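Local coordinates for protein ornithine carbamoyltransferase (Giardia intestinalis, PDB 3GRF) that probably catalyses carbamoyl transfer between carbamoyl phosphate and ornithine, the reaction of its family, as part of an arginine degradation pathway, at residues K19-L24 against C182-M187; K33-Y38 against M66-G71; A40-K45 against F320-C325; V139-T144 against Y176-G181. One frame throughout, in Å; residues are numbered along the deposited sequence.

Contact 1: K19-L24 against C182-M187; sequences KELAYL and CALLGM
Leu-21 meets Leu-184 and Leu-185, and the joint is wholly apolar. One methyl does most of the work: CD2 of Leu-21 lies 3.9 Å from CG of Leu-185, and the same CD2 comes within 4.0 Å of CD2 of Leu-184, so it sits between two consecutive side chains of the facing helix. It gets there because Leu-21 holds CG anti to its own backbone nitrogen (chi1 174°). Leu-185 crosses Leu-21 at about a right angle, and its second branch, CD2, reaches CG of Leu-21 at 4.2 Å. No hydrogen bond spans the segments. The buried surface is modest at 158 Å², and the closest CA atoms, those of Leu-21 and Leu-184, are 7.9 Å apart.

Within segment 182-187 the polar bonds close the helix end. Helix 173-185 finishes in a Schellman motif at Gly-186, whose phi is 82°: Met-187 N bonds to Cys-182 O at 3.0 Å, while Gly-186 N makes a weak bond of 3.4 Å to Ala-183 O. A covalent tie adds to this end, since Cys-182 forms a disulfide with Cys-189 on the next strand, 188-192. Beyond Leu-185, Phe-142 and Phe-159 continue the apolar packing. Helix 18-33 comes from the carbamoyl phosphate-binding half and helix 173-185 from the ornithine-binding half, so this is interdomain helix packing in the two-domain transcarbamoylase fold.

Contact 2: K33-Y38 against M66-G71; sequences KNPAKY and MTRLGG
Pro-35 and Arg-68 lie side by side and point the same way, with the arginine's far end drawn along the proline ring. Terminal nitrogen NH2 of Arg-68 does the touching, 3.6 Å from CB of Pro-35, and its guanidinium meets the ring obliquely. A bend at chi3 (79°) turns the end of the arginine chain to this position, and Leu-311 and Met-315 of helix 303-322 pack against it as well.

Tyr-38 and Leu-69 are related differently. The tyrosine ring leads away from the helix, its hydroxyl hydrogen-bonded to Asp-30 of helix 18-33, and only its root is offered: CB of Tyr-38 stands 4.0 Å from CD1 of Leu-69. Its carbonyl is nearer, for Leu-69 CA directs a C-H at Tyr-38 O over 3.3 Å with 159° at the hydrogen.

Helix 56-69 stops here in a Schellman motif, with Gly-70 as the residue of positive phi. Gly-71 N bonds to Met-66 O at 2.8 Å and Gly-70 N weakly to Thr-67 O at 3.1 Å. Leu-69 N reaches Met-66 O too, at 3.2 Å, and it and Gly-71 N come from opposite faces of that carbonyl's plane.

No direct hydrogen bond crosses between the segments, but a water bridges the 3-10 segment 35-37 and the last turn of the helix, donating to Pro-35 O at 2.8 Å and to Arg-68 O at 2.7 Å.

Contact 3: A40-K45 against F320-C325; sequences ARAANK and FFLHDC
Ala-42 O accepts a hydrogen bond from Lys-45 N at 2.9 Å, closing a type II beta turn whose first and last residues both touch Leu-322. That turn overlaps a type I turn from Ala-40 to Ala-43, and the pair shapes the loop that leads into strand 46-51. Against it lies the C-terminal end of helix 303-322.

The apolar part is small: CB of Ala-42 rests 4.0 Å from CD2 of Leu-322, and the aliphatic stem of Lys-45 passes beside the same leucine.

A flat stack forms the more exposed part. The guanidinium of Arg-41 lies on one face of the His-323 imidazole, centres 4.1 Å apart and planes 14° from parallel. Bends at chi2 and chi3 fold the arginine back so that NH2 sits over the middle of the ring, 3.5 Å above its plane. Asp-319, one turn earlier, fixes both partners: its carboxylate makes a salt bridge with Arg-41 NE, and its carbonyl takes a hydrogen bond from His-323 ND1. Arg-41 and Lys-45, whose NZ is 5.8 Å from His-323 NE2, may disfavour a protonated ring, though the Asp-319 carboxylate would partly offset them. At the ring's edge, in its plane, Arg-41 O approaches His-323 CE1 to 3.6 Å.

Contact 4: V139-T144 against Y176-G181; sequences VCDFMT and YDLMRG
The ring of Phe-142 is met obliquely by Gly-181 and Leu-178, while Leu-178 O lies in the ring plane at its edge. CE1 of Phe-142 comes to 3.6 Å from CA of Gly-181, an approach that the bare glycine permits, and CZ of Phe-142 lies 3.8 Å from CD1 of Leu-178. Away from the phenylalanine, the guanidinium of Arg-180 carries Tyr-176 CB over one face, 3.4 Å above the plane, with Asp-177 CG at its edge.

In the transcarbamoylase fold helix 135-151 is one of two helices that link the domains, and here it packs on the ornithine-domain helix 173-185. The local axes approach to 10.8 Å at a crossing angle of -50°, a separation that the phenylalanine spans. Its CG is anti to the carbonyl carbon (chi1 -63°), which directs the ring across to the glycine.

Arg-180 and Asp-177 are paired off the interface: Arg-180 NH1 and Asp-177 OD1 form a salt bridge of 2.8 Å, the acid met from above its carboxylate plane, and Glu-208 gives the arginine a second salt bridge. Asp-141 is a buried acid at the contact itself, close to Leu-178, with OD1 bonded to Tyr-239 OH and OD2 to Gln-137. Within helix 135-151, Cys-140 O takes bonds from both Thr-144 N and Thr-144 OG1, the hydroxyl lying 2.9 Å away and 43° out of the carbonyl plane.

How the contacts relate
Contacts 1 and 4 are buried, share helix 173-185 and lie with centres about 9 Å apart; Phe-142 of contact 4 packs on Leu-185 of contact 1, joining them into one apolar interdomain layer. Contacts 2 and 3 lie farther out, about 21 to 22 Å from the chain centre. Contact 2, partly buried, is internal to the carbamoyl phosphate-binding half; contact 3, at the surface, is where the C-terminal helix 303-322 packs against that half. There a bridging water and an arginine-histidine stack join the apolar touches. A probable hydrogen bond from Ala-42 N to Leu-69 O, 2.8 Å, connects these two. Contact 3 also touches contact 1, where Leu-24 meets Phe-320.

Contact 1: K19-L24 against C182-M187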
loop_
_atom_site.group_PDB
_atom_site.type_symbol
_atom_site.label_atom_id
_atom_site.label_comp_id
_atom_site.label_asym_id
_atom_site.label_seq_id
_atom_site.Cartn_x
_atom_site.Cartn_y
_atom_site.Cartn_z
ATOM N N LYS A 19 -16.090 16.246 -26.481
ATOM C CA LYS A 19 -15.993 17.352 -25.548
ATOM C C LYS A 19 -15.548 16.881 -24.162
ATOM O O LYS A 19 -14.899 17.623 -23.435
ATOM C CB LYS A 19 -17.334 18.061 -25.430
ATOM C CG LYS A 19 -17.330 19.261 -24.512
ATOM C CD LYS A 19 -17.866 20.509 -25.240
ATOM C CE LYS A 19 -17.396 21.849 -24.555
ATOM N NZ LYS A 19 -18.195 23.026 -25.083
ATOM N N GLU A 20 -15.930 15.665 -23.787
ATOM C CA GLU A 20 -15.468 15.094 -22.535
ATOM C C GLU A 20 -13.977 14.858 -22.556
ATOM O O GLU A 20 -13.309 15.095 -21.565
ATOM C CB GLU A 20 -16.203 13.786 -22.221
ATOM C CG GLU A 20 -17.639 14.049 -21.847
ATOM C CD GLU A 20 -18.431 12.799 -21.682
ATOM O OE1 GLU A 20 -18.092 11.751 -22.300
ATOM O OE2 GLU A 20 -19.401 12.865 -20.899
ATOM N N LEU A 21 -13.457 14.379 -23.684
ATOM C CA LEU A 21 -12.008 14.178 -23.820
ATOM C C LEU A 21 -11.266 15.498 -23.767
ATOM O O LEU A 21 -10.235 15.586 -23.142
ATOM C CB LEU A 21 -11.688 13.454 -25.130
ATOM C CG LEU A 21 -10.213 13.295 -25.469
ATOM C CD1 LEU A 21 -9.430 12.994 -24.155
ATOM C CD2 LEU A 21 -9.966 12.189 -26.594
ATOM N N ALA A 22 -11.815 16.537 -24.408
ATOM C CA ALA A 22 -11.220 17.878 -24.393
ATOM C C ALA A 22 -11.320 18.570 -23.043
ATOM O O ALA A 22 -10.432 19.324 -22.680
ATOM C CB ALA A 22 -11.861 18.735 -25.469
ATOM N N TYR A 23 -12.413 18.331 -22.316
ATOM C CA TYR A 23 -12.545 18.763 -20.927
ATOM C C TYR A 23 -11.503 18.080 -20.024
ATOM O O TYR A 23 -10.875 18.715 -19.198
ATOM C CB TYR A 23 -13.969 18.488 -20.426
ATOM C CG TYR A 23 -14.126 18.689 -18.939
ATOM C CD1 TYR A 23 -14.423 19.937 -18.407
ATOM C CD2 TYR A 23 -13.961 17.637 -18.075
ATOM C CE1 TYR A 23 -14.547 20.112 -17.021
ATOM C CE2 TYR A 23 -14.095 17.796 -16.721
ATOM C CZ TYR A 23 -14.362 19.028 -16.204
ATOM O OH TYR A 23 -14.489 19.124 -14.852
ATOM N N LEU A 24 -11.293 16.782 -20.202
ATOM C CA LEU A 24 -10.343 16.041 -19.344
ATOM C C LEU A 24 -8.931 16.554 -19.527
ATOM O O LEU A 24 -8.194 16.701 -18.545
ATOM C CB LEU A 24 -10.423 14.558 -19.626
ATOM C CG LEU A 24 -10.987 13.690 -18.486
ATOM C CD1 LEU A 24 -11.775 14.491 -17.464
ATOM C CD2 LEU A 24 -11.815 12.629 -19.080
ATOM N N CYS A 182 -7.518 10.402 -31.755
ATOM C CA CYS A 182 -7.401 11.228 -32.942
ATOM C C CYS A 182 -8.782 11.395 -33.584
ATOM O O CYS A 182 -9.165 12.481 -33.928
ATOM C CB CYS A 182 -6.506 10.561 -33.993
ATOM S SG CYS A 182 -4.747 10.619 -33.807
ATOM N N ALA A 183 -9.494 10.307 -33.825
ATOM C CA ALA A 183 -10.809 10.408 -34.452
ATOM C C ALA A 183 -11.705 11.370 -33.676
ATOM O O ALA A 183 -12.400 12.175 -34.272
ATOM C CB ALA A 183 -11.436 9.079 -34.474
ATOM N N LEU A 184 -11.701 11.206 -32.345
ATOM C CA LEU A 184 -12.490 11.963 -31.361
ATOM C C LEU A 184 -12.136 13.448 -31.434
ATOM O O LEU A 184 -13.009 14.308 -31.391
ATOM C CB LEU A 184 -12.185 11.428 -29.920
ATOM C CG LEU A 184 -13.304 10.944 -28.977
ATOM C CD1 LEU A 184 -14.531 10.489 -29.754
ATOM C CD2 LEU A 184 -12.801 9.816 -28.090
ATOM N N LEU A 185 -10.819 13.698 -31.551
ATOM C CA LEU A 185 -10.293 15.064 -31.550
ATOM C C LEU A 185 -10.192 15.700 -32.948
ATOM O O LEU A 185 -9.950 16.896 -33.060
ATOM C CB LEU A 185 -8.947 15.143 -30.771
ATOM C CG LEU A 185 -9.083 14.901 -29.250
ATOM C CD1 LEU A 185 -7.701 14.688 -28.671
ATOM C CD2 LEU A 185 -9.745 16.121 -28.475
ATOM N N GLY A 186 -10.409 14.905 -33.996
ATOM C CA GLY A 186 -10.492 15.430 -35.353
ATOM C C GLY A 186 -9.122 15.629 -35.956
ATOM O O GLY A 186 -8.897 16.556 -36.749
ATOM N N MET A 187 -8.208 14.723 -35.611
ATOM C CA MET A 187 -6.855 14.757 -36.128
ATOM C C MET A 187 -6.697 13.837 -37.313
ATOM O O MET A 187 -7.347 12.781 -37.428
ATOM C CB MET A 187 -5.853 14.364 -35.016
ATOM C CG MET A 187 -5.796 15.366 -33.887
ATOM S SD MET A 187 -5.147 14.817 -32.313
ATOM C CE MET A 187 -3.396 14.795 -32.764
#

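Contact 2: K33-Y38 against M66-G71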
loop_
_atom_site.group_PDB
_atom_site.type_symbol
_atom_site.label_atom_id
_atom_site.label_comp_id
_atom_site.label_asym_id
_atom_site.label_seq_id
_atom_site.Cartn_x
_atom_site.Cartn_y
_atom_site.Cartn_z
ATOM N N LYS A 33 -0.894 22.800 -13.356
ATOM C CA LYS A 33 -0.488 24.162 -13.067
ATOM C C LYS A 33 -0.934 24.672 -11.736
ATOM O O LYS A 33 -0.202 25.420 -11.097
ATOM C CB LYS A 33 -1.112 25.067 -14.098
ATOM C CG LYS A 33 -0.104 26.048 -14.633
ATOM C CD LYS A 33 -0.736 26.938 -15.625
ATOM C CE LYS A 33 -0.916 28.328 -15.027
ATOM N NZ LYS A 33 -1.168 29.237 -16.161
ATOM N N ASN A 34 -2.125 24.256 -11.311
ATOM C CA ASN A 34 -2.745 24.744 -10.083
ATOM C C ASN A 34 -3.194 23.608 -9.150
ATOM O O ASN A 34 -4.392 23.434 -8.876
ATOM C CB ASN A 34 -3.935 25.636 -10.465
ATOM C CG ASN A 34 -3.546 26.790 -11.377
ATOM O OD1 ASN A 34 -2.867 27.723 -10.959
ATOM N ND2 ASN A 34 -4.008 26.754 -12.616
ATOM N N PRO A 35 -2.243 22.774 -8.693
ATOM C CA PRO A 35 -2.655 21.633 -7.907
ATOM C C PRO A 35 -3.322 22.041 -6.573
ATOM O O PRO A 35 -4.171 21.326 -6.040
ATOM C CB PRO A 35 -1.339 20.893 -7.696
ATOM C CG PRO A 35 -0.275 21.917 -7.855
ATOM C CD PRO A 35 -0.783 22.820 -8.874
ATOM N N ALA A 36 -2.982 23.214 -6.048
ATOM C CA ALA A 36 -3.512 23.606 -4.788
ATOM C C ALA A 36 -5.032 23.642 -4.789
ATOM O O ALA A 36 -5.649 23.597 -3.733
ATOM C CB ALA A 36 -2.944 24.978 -4.409
ATOM N N LYS A 37 -5.656 23.782 -5.953
ATOM C CA LYS A 37 -7.119 23.885 -6.035
ATOM C C LYS A 37 -7.838 22.540 -5.817
ATOM O O LYS A 37 -9.010 22.492 -5.456
ATOM C CB LYS A 37 -7.511 24.412 -7.410
ATOM C CG LYS A 37 -7.429 25.916 -7.553
ATOM C CD LYS A 37 -7.454 26.347 -9.030
ATOM C CE LYS A 37 -8.640 25.744 -9.794
ATOM N NZ LYS A 37 -10.013 26.044 -9.210
ATOM N N TYR A 38 -7.138 21.447 -6.095
ATOM C CA TYR A 38 -7.746 20.126 -6.221
ATOM C C TYR A 38 -7.458 19.217 -5.029
ATOM O O TYR A 38 -7.700 18.002 -5.033
ATOM C CB TYR A 38 -7.200 19.496 -7.488
ATOM C CG TYR A 38 -7.600 20.282 -8.689
ATOM C CD1 TYR A 38 -6.762 21.278 -9.228
ATOM C CD2 TYR A 38 -8.842 20.066 -9.257
ATOM C CE1 TYR A 38 -7.165 21.996 -10.331
ATOM C CE2 TYR A 38 -9.244 20.770 -10.341
ATOM C CZ TYR A 38 -8.412 21.719 -10.891
ATOM O OH TYR A 38 -8.889 22.370 -12.009
ATOM N N MET A 66 -4.192 10.071 -6.367
ATOM C CA MET A 66 -5.186 10.082 -5.286
ATOM C C MET A 66 -4.724 10.876 -4.118
ATOM O O MET A 66 -5.507 11.612 -3.541
ATOM C CB MET A 66 -5.599 8.673 -4.838
ATOM C CG MET A 66 -6.364 7.849 -5.891
ATOM S SD MET A 66 -8.005 8.493 -6.323
ATOM C CE MET A 66 -8.791 8.330 -4.743
ATOM N N THR A 67 -3.452 10.748 -3.753
ATOM C CA THR A 67 -2.878 11.579 -2.663
ATOM C C THR A 67 -3.020 13.056 -2.975
ATOM O O THR A 67 -3.321 13.878 -2.094
ATOM C CB THR A 67 -1.402 11.230 -2.447
ATOM O OG1 THR A 67 -1.314 9.824 -2.162
ATOM C CG2 THR A 67 -0.792 12.024 -1.275
ATOM N N ARG A 68 -2.818 13.416 -4.232
ATOM C CA ARG A 68 -2.873 14.848 -4.618
ATOM C C ARG A 68 -4.257 15.460 -4.567
ATOM O O ARG A 68 -4.407 16.680 -4.503
ATOM C CB ARG A 68 -2.234 15.054 -5.978
ATOM C CG ARG A 68 -0.711 14.985 -5.875
ATOM C CD ARG A 68 -0.063 14.985 -7.235
ATOM N NE ARG A 68 0.011 16.314 -7.854
ATOM C CZ ARG A 68 1.082 17.108 -7.850
ATOM N NH1 ARG A 68 2.180 16.739 -7.218
ATOM N NH2 ARG A 68 1.042 18.298 -8.467
ATOM N N LEU A 69 -5.254 14.572 -4.642
ATOM C CA LEU A 69 -6.676 14.875 -4.641
ATOM C C LEU A 69 -7.169 14.695 -3.229
ATOM O O LEU A 69 -8.258 15.122 -2.919
ATOM C CB LEU A 69 -7.396 13.899 -5.567
ATOM C CG LEU A 69 -7.875 14.205 -6.985
ATOM C CD1 LEU A 69 -7.466 15.527 -7.550
ATOM C CD2 LEU A 69 -7.467 13.066 -7.905
ATOM N N GLY A 70 -6.368 14.027 -2.389
ATOM C CA GLY A 70 -6.586 13.945 -0.936
ATOM C C GLY A 70 -7.230 12.665 -0.464
ATOM O O GLY A 70 -7.752 12.594 0.658
ATOM N N GLY A 71 -7.195 11.657 -1.326
ATOM C CA GLY A 71 -7.872 10.397 -1.082
ATOM C C GLY A 71 -6.764 9.360 -1.059
ATOM O O GLY A 71 -5.618 9.687 -0.708
HETATM O O HOH W 1 -3.102 18.706 -5.712
#

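Contact 3: A40-K45 against F320-C325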
loop_
_atom_site.group_PDB
_atom_site.type_symbol
_atom_site.label_atom_id
_atom_site.label_comp_id
_atom_site.label_asym_id
_atom_site.label_seq_id
_atom_site.Cartn_x
_atom_site.Cartn_y
_atom_site.Cartn_z
ATOM N N ALA A 40 -8.613 18.573 -2.154
ATOM C CA ALA A 40 -9.618 17.931 -1.308
ATOM C C ALA A 40 -10.732 17.314 -2.156
ATOM O O ALA A 40 -11.783 16.917 -1.643
ATOM C CB ALA A 40 -10.171 18.921 -0.318
ATOM N N ARG A 41 -10.485 17.214 -3.460
ATOM C CA ARG A 41 -11.460 16.653 -4.415
ATOM C C ARG A 41 -11.844 15.190 -4.134
ATOM O O ARG A 41 -13.024 14.826 -4.252
ATOM C CB ARG A 41 -10.958 16.828 -5.855
ATOM C CG ARG A 41 -10.972 18.284 -6.404
ATOM C CD ARG A 41 -12.398 18.895 -6.493
ATOM N NE ARG A 41 -13.169 18.242 -7.553
ATOM C CZ ARG A 41 -14.391 18.576 -7.970
ATOM N NH1 ARG A 41 -15.071 19.570 -7.427
ATOM N NH2 ARG A 41 -14.925 17.896 -8.970
ATOM N N ALA A 42 -10.878 14.369 -3.707
ATOM C CA ALA A 42 -11.157 12.971 -3.298
ATOM C C ALA A 42 -10.932 12.717 -1.817
ATOM O O ALA A 42 -10.646 11.594 -1.427
ATOM C CB ALA A 42 -10.259 11.965 -4.133
ATOM N N ALA A 43 -11.046 13.739 -0.981
ATOM C CA ALA A 43 -10.836 13.559 0.436
ATOM C C ALA A 43 -11.702 12.394 0.899
ATOM O O ALA A 43 -12.874 12.333 0.538
ATOM C CB ALA A 43 -11.229 14.847 1.196
ATOM N N ASN A 44 -11.116 11.475 1.693
ATOM C CA ASN A 44 -11.800 10.292 2.266
ATOM C C ASN A 44 -12.331 9.254 1.298
ATOM O O ASN A 44 -13.111 8.334 1.675
ATOM C CB ASN A 44 -12.898 10.682 3.239
ATOM C CG ASN A 44 -12.383 11.548 4.354
ATOM O OD1 ASN A 44 -11.738 11.068 5.279
ATOM N ND2 ASN A 44 -12.595 12.843 4.229
ATOM N N LYS A 45 -11.956 9.413 0.038
ATOM C CA LYS A 45 -12.518 8.550 -1.000
ATOM C C LYS A 45 -11.406 7.650 -1.412
ATOM O O LYS A 45 -10.244 8.062 -1.315
ATOM C CB LYS A 45 -13.048 9.365 -2.183
ATOM C CG LYS A 45 -14.396 10.051 -1.851
ATOM C CD LYS A 45 -14.756 11.096 -2.895
ATOM C CE LYS A 45 -16.049 11.829 -2.519
ATOM N NZ LYS A 45 -17.240 11.073 -3.000
ATOM N N PHE A 320 -13.108 13.202 -12.501
ATOM C CA PHE A 320 -14.273 13.163 -13.345
ATOM C C PHE A 320 -15.146 11.952 -13.085
ATOM O O PHE A 320 -16.343 12.083 -13.024
ATOM C CB PHE A 320 -13.806 13.160 -14.794
ATOM C CG PHE A 320 -14.899 13.332 -15.800
ATOM C CD1 PHE A 320 -15.595 14.525 -15.886
ATOM C CD2 PHE A 320 -15.172 12.330 -16.712
ATOM C CE1 PHE A 320 -16.557 14.698 -16.853
ATOM C CE2 PHE A 320 -16.134 12.500 -17.675
ATOM C CZ PHE A 320 -16.823 13.689 -17.743
ATOM N N PHE A 321 -14.578 10.750 -12.981
ATOM C CA PHE A 321 -15.463 9.579 -12.791
ATOM C C PHE A 321 -16.002 9.490 -11.380
ATOM O O PHE A 321 -17.080 8.942 -11.157
ATOM C CB PHE A 321 -14.805 8.261 -13.269
ATOM C CG PHE A 321 -14.909 8.070 -14.775
ATOM C CD1 PHE A 321 -15.957 7.355 -15.328
ATOM C CD2 PHE A 321 -14.018 8.698 -15.629
ATOM C CE1 PHE A 321 -16.070 7.204 -16.705
ATOM C CE2 PHE A 321 -14.144 8.574 -17.015
ATOM C CZ PHE A 321 -15.181 7.836 -17.555
ATOM N N LEU A 322 -15.257 10.075 -10.443
ATOM C CA LEU A 322 -15.649 10.193 -9.048
ATOM C C LEU A 322 -16.954 11.047 -8.932
ATOM O O LEU A 322 -17.800 10.776 -8.071
ATOM C CB LEU A 322 -14.531 10.854 -8.229
ATOM C CG LEU A 322 -13.905 10.040 -7.065
ATOM C CD1 LEU A 322 -14.245 8.555 -7.198
ATOM C CD2 LEU A 322 -12.398 10.255 -7.032
ATOM N N HIS A 323 -17.092 12.069 -9.786
ATOM C CA HIS A 323 -18.272 12.956 -9.919
ATOM C C HIS A 323 -18.995 12.536 -11.246
ATOM O O HIS A 323 -19.744 11.557 -11.249
ATOM C CB HIS A 323 -17.832 14.434 -9.744
ATOM C CG HIS A 323 -16.860 14.735 -8.497
ATOM N ND1 HIS A 323 -15.579 14.219 -8.399
ATOM C CD2 HIS A 323 -17.054 15.486 -7.370
ATOM C CE1 HIS A 323 -15.032 14.625 -7.262
ATOM N NE2 HIS A 323 -15.896 15.400 -6.624
ATOM N N ASP A 324 -18.754 13.263 -12.352
ATOM C CA ASP A 324 -19.146 12.942 -13.760
ATOM C C ASP A 324 -19.335 14.157 -14.614
ATOM O O ASP A 324 -19.447 14.042 -15.833
ATOM C CB ASP A 324 -20.425 12.148 -13.997
ATOM C CG ASP A 324 -20.026 10.644 -14.072
ATOM O OD1 ASP A 324 -19.059 10.258 -13.402
ATOM O OD2 ASP A 324 -20.706 9.898 -14.794
ATOM N N CYS A 325 -19.417 15.312 -14.037
ATOM C CA CYS A 325 -19.786 16.338 -14.960
ATOM C C CYS A 325 -18.824 17.437 -15.263
ATOM O O CYS A 325 -17.843 17.726 -14.591
ATOM C CB CYS A 325 -21.138 16.923 -14.529
ATOM S SG CYS A 325 -21.244 17.339 -12.755
#

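Contact 4: V139-T144 against Y176-G181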
loop_
_atom_site.group_PDB
_atom_site.type_symbol
_atom_site.label_atom_id
_atom_site.label_comp_id
_atom_site.label_asym_id
_atom_site.label_seq_id
_atom_site.Cartn_x
_atom_site.Cartn_y
_atom_site.Cartn_z
ATOM N N VAL A 139 -5.425 10.094 -22.331
ATOM C CA VAL A 139 -5.566 11.453 -21.759
ATOM C C VAL A 139 -4.176 12.097 -21.516
ATOM O O VAL A 139 -4.014 13.314 -21.648
ATOM C CB VAL A 139 -6.315 11.459 -20.425
ATOM C CG1 VAL A 139 -6.571 12.932 -19.950
ATOM C CG2 VAL A 139 -7.599 10.687 -20.548
ATOM N N CYS A 140 -3.183 11.259 -21.196
ATOM C CA CYS A 140 -1.808 11.683 -20.952
ATOM C C CYS A 140 -1.196 12.276 -22.183
ATOM O O CYS A 140 -0.719 13.400 -22.190
ATOM C CB CYS A 140 -0.958 10.476 -20.556
ATOM S SG CYS A 140 0.742 10.992 -20.198
ATOM N N ASP A 141 -1.200 11.486 -23.245
ATOM C CA ASP A 141 -0.589 11.854 -24.527
ATOM C C ASP A 141 -1.218 13.055 -25.228
ATOM O O ASP A 141 -0.529 13.990 -25.612
ATOM C CB ASP A 141 -0.634 10.634 -25.418
ATOM C CG ASP A 141 0.200 9.493 -24.861
ATOM O OD1 ASP A 141 0.011 8.317 -25.266
ATOM O OD2 ASP A 141 1.053 9.791 -24.012
ATOM N N PHE A 142 -2.538 13.078 -25.347
ATOM C CA PHE A 142 -3.148 14.250 -25.976
ATOM C C PHE A 142 -2.994 15.515 -25.142
ATOM O O PHE A 142 -2.779 16.599 -25.677
ATOM C CB PHE A 142 -4.586 13.957 -26.375
ATOM C CG PHE A 142 -4.683 12.883 -27.391
ATOM C CD1 PHE A 142 -5.127 11.604 -27.032
ATOM C CD2 PHE A 142 -4.263 13.112 -28.705
ATOM C CE1 PHE A 142 -5.207 10.613 -27.964
ATOM C CE2 PHE A 142 -4.355 12.089 -29.673
ATOM C CZ PHE A 142 -4.819 10.847 -29.276
ATOM N N MET A 143 -3.044 15.367 -23.829
ATOM C CA MET A 143 -2.635 16.448 -22.936
ATOM C C MET A 143 -1.199 16.952 -23.190
ATOM O O MET A 143 -0.949 18.163 -23.211
ATOM C CB MET A 143 -2.808 16.016 -21.507
ATOM C CG MET A 143 -2.305 17.064 -20.470
ATOM S SD MET A 143 -1.605 16.260 -18.948
ATOM C CE MET A 143 -0.997 17.733 -18.143
ATOM N N THR A 144 -0.262 16.031 -23.378
ATOM C CA THR A 144 1.133 16.355 -23.664
ATOM C C THR A 144 1.244 17.063 -25.009
ATOM O O THR A 144 1.986 18.045 -25.140
ATOM C CB THR A 144 2.022 15.053 -23.670
ATOM O OG1 THR A 144 1.943 14.408 -22.388
ATOM C CG2 THR A 144 3.486 15.375 -24.042
ATOM N N TYR A 176 -4.667 1.239 -31.275
ATOM C CA TYR A 176 -6.141 1.303 -31.227
ATOM C C TYR A 176 -6.633 2.522 -30.502
ATOM O O TYR A 176 -7.465 3.265 -31.008
ATOM C CB TYR A 176 -6.732 0.068 -30.553
ATOM C CG TYR A 176 -6.433 -1.226 -31.307
ATOM C CD1 TYR A 176 -6.772 -2.451 -30.763
ATOM C CD2 TYR A 176 -5.775 -1.202 -32.556
ATOM C CE1 TYR A 176 -6.476 -3.659 -31.438
ATOM C CE2 TYR A 176 -5.479 -2.421 -33.265
ATOM C CZ TYR A 176 -5.837 -3.622 -32.694
ATOM O OH TYR A 176 -5.550 -4.805 -33.373
ATOM N N ASP A 177 -6.142 2.727 -29.299
ATOM C CA ASP A 177 -6.682 3.843 -28.506
ATOM C C ASP A 177 -6.200 5.217 -29.013
ATOM O O ASP A 177 -6.916 6.209 -28.855
ATOM C CB ASP A 177 -6.383 3.610 -27.001
ATOM C CG ASP A 177 -7.629 3.630 -26.119
ATOM O OD1 ASP A 177 -8.776 3.706 -26.603
ATOM O OD2 ASP A 177 -7.452 3.579 -24.899
ATOM N N LEU A 178 -4.995 5.305 -29.650
ATOM C CA LEU A 178 -4.487 6.579 -30.267
ATOM C C LEU A 178 -5.383 6.914 -31.469
ATOM O O LEU A 178 -5.781 8.072 -31.632
ATOM C CB LEU A 178 -3.021 6.419 -30.727
ATOM C CG LEU A 178 -1.870 7.184 -30.035
ATOM C CD1 LEU A 178 -2.371 8.018 -28.853
ATOM C CD2 LEU A 178 -0.788 6.209 -29.563
ATOM N N MET A 179 -5.678 5.914 -32.298
ATOM C CA MET A 179 -6.576 6.114 -33.433
ATOM C C MET A 179 -7.917 6.656 -32.960
ATOM O O MET A 179 -8.443 7.615 -33.552
ATOM C CB MET A 179 -6.790 4.799 -34.173
ATOM C CG MET A 179 -5.522 4.251 -34.890
ATOM S SD MET A 179 -5.715 2.487 -35.302
ATOM C CE MET A 179 -7.066 2.530 -36.466
ATOM N N ARG A 180 -8.475 6.057 -31.903
ATOM C CA ARG A 180 -9.732 6.567 -31.303
ATOM C C ARG A 180 -9.611 8.011 -30.787
ATOM O O ARG A 180 -10.547 8.795 -30.955
ATOM C CB ARG A 180 -10.251 5.658 -30.173
ATOM C CG ARG A 180 -10.718 4.215 -30.574
ATOM C CD ARG A 180 -10.876 3.335 -29.321
ATOM N NE ARG A 180 -10.884 1.870 -29.622
ATOM C CZ ARG A 180 -10.144 0.951 -28.994
ATOM N NH1 ARG A 180 -9.294 1.306 -28.042
ATOM N NH2 ARG A 180 -10.222 -0.335 -29.331
ATOM N N GLY A 181 -8.507 8.344 -30.098
ATOM C CA GLY A 181 -8.321 9.713 -29.569
ATOM C C GLY A 181 -8.285 10.718 -30.714
ATOM O O GLY A 181 -8.950 11.744 -30.669
#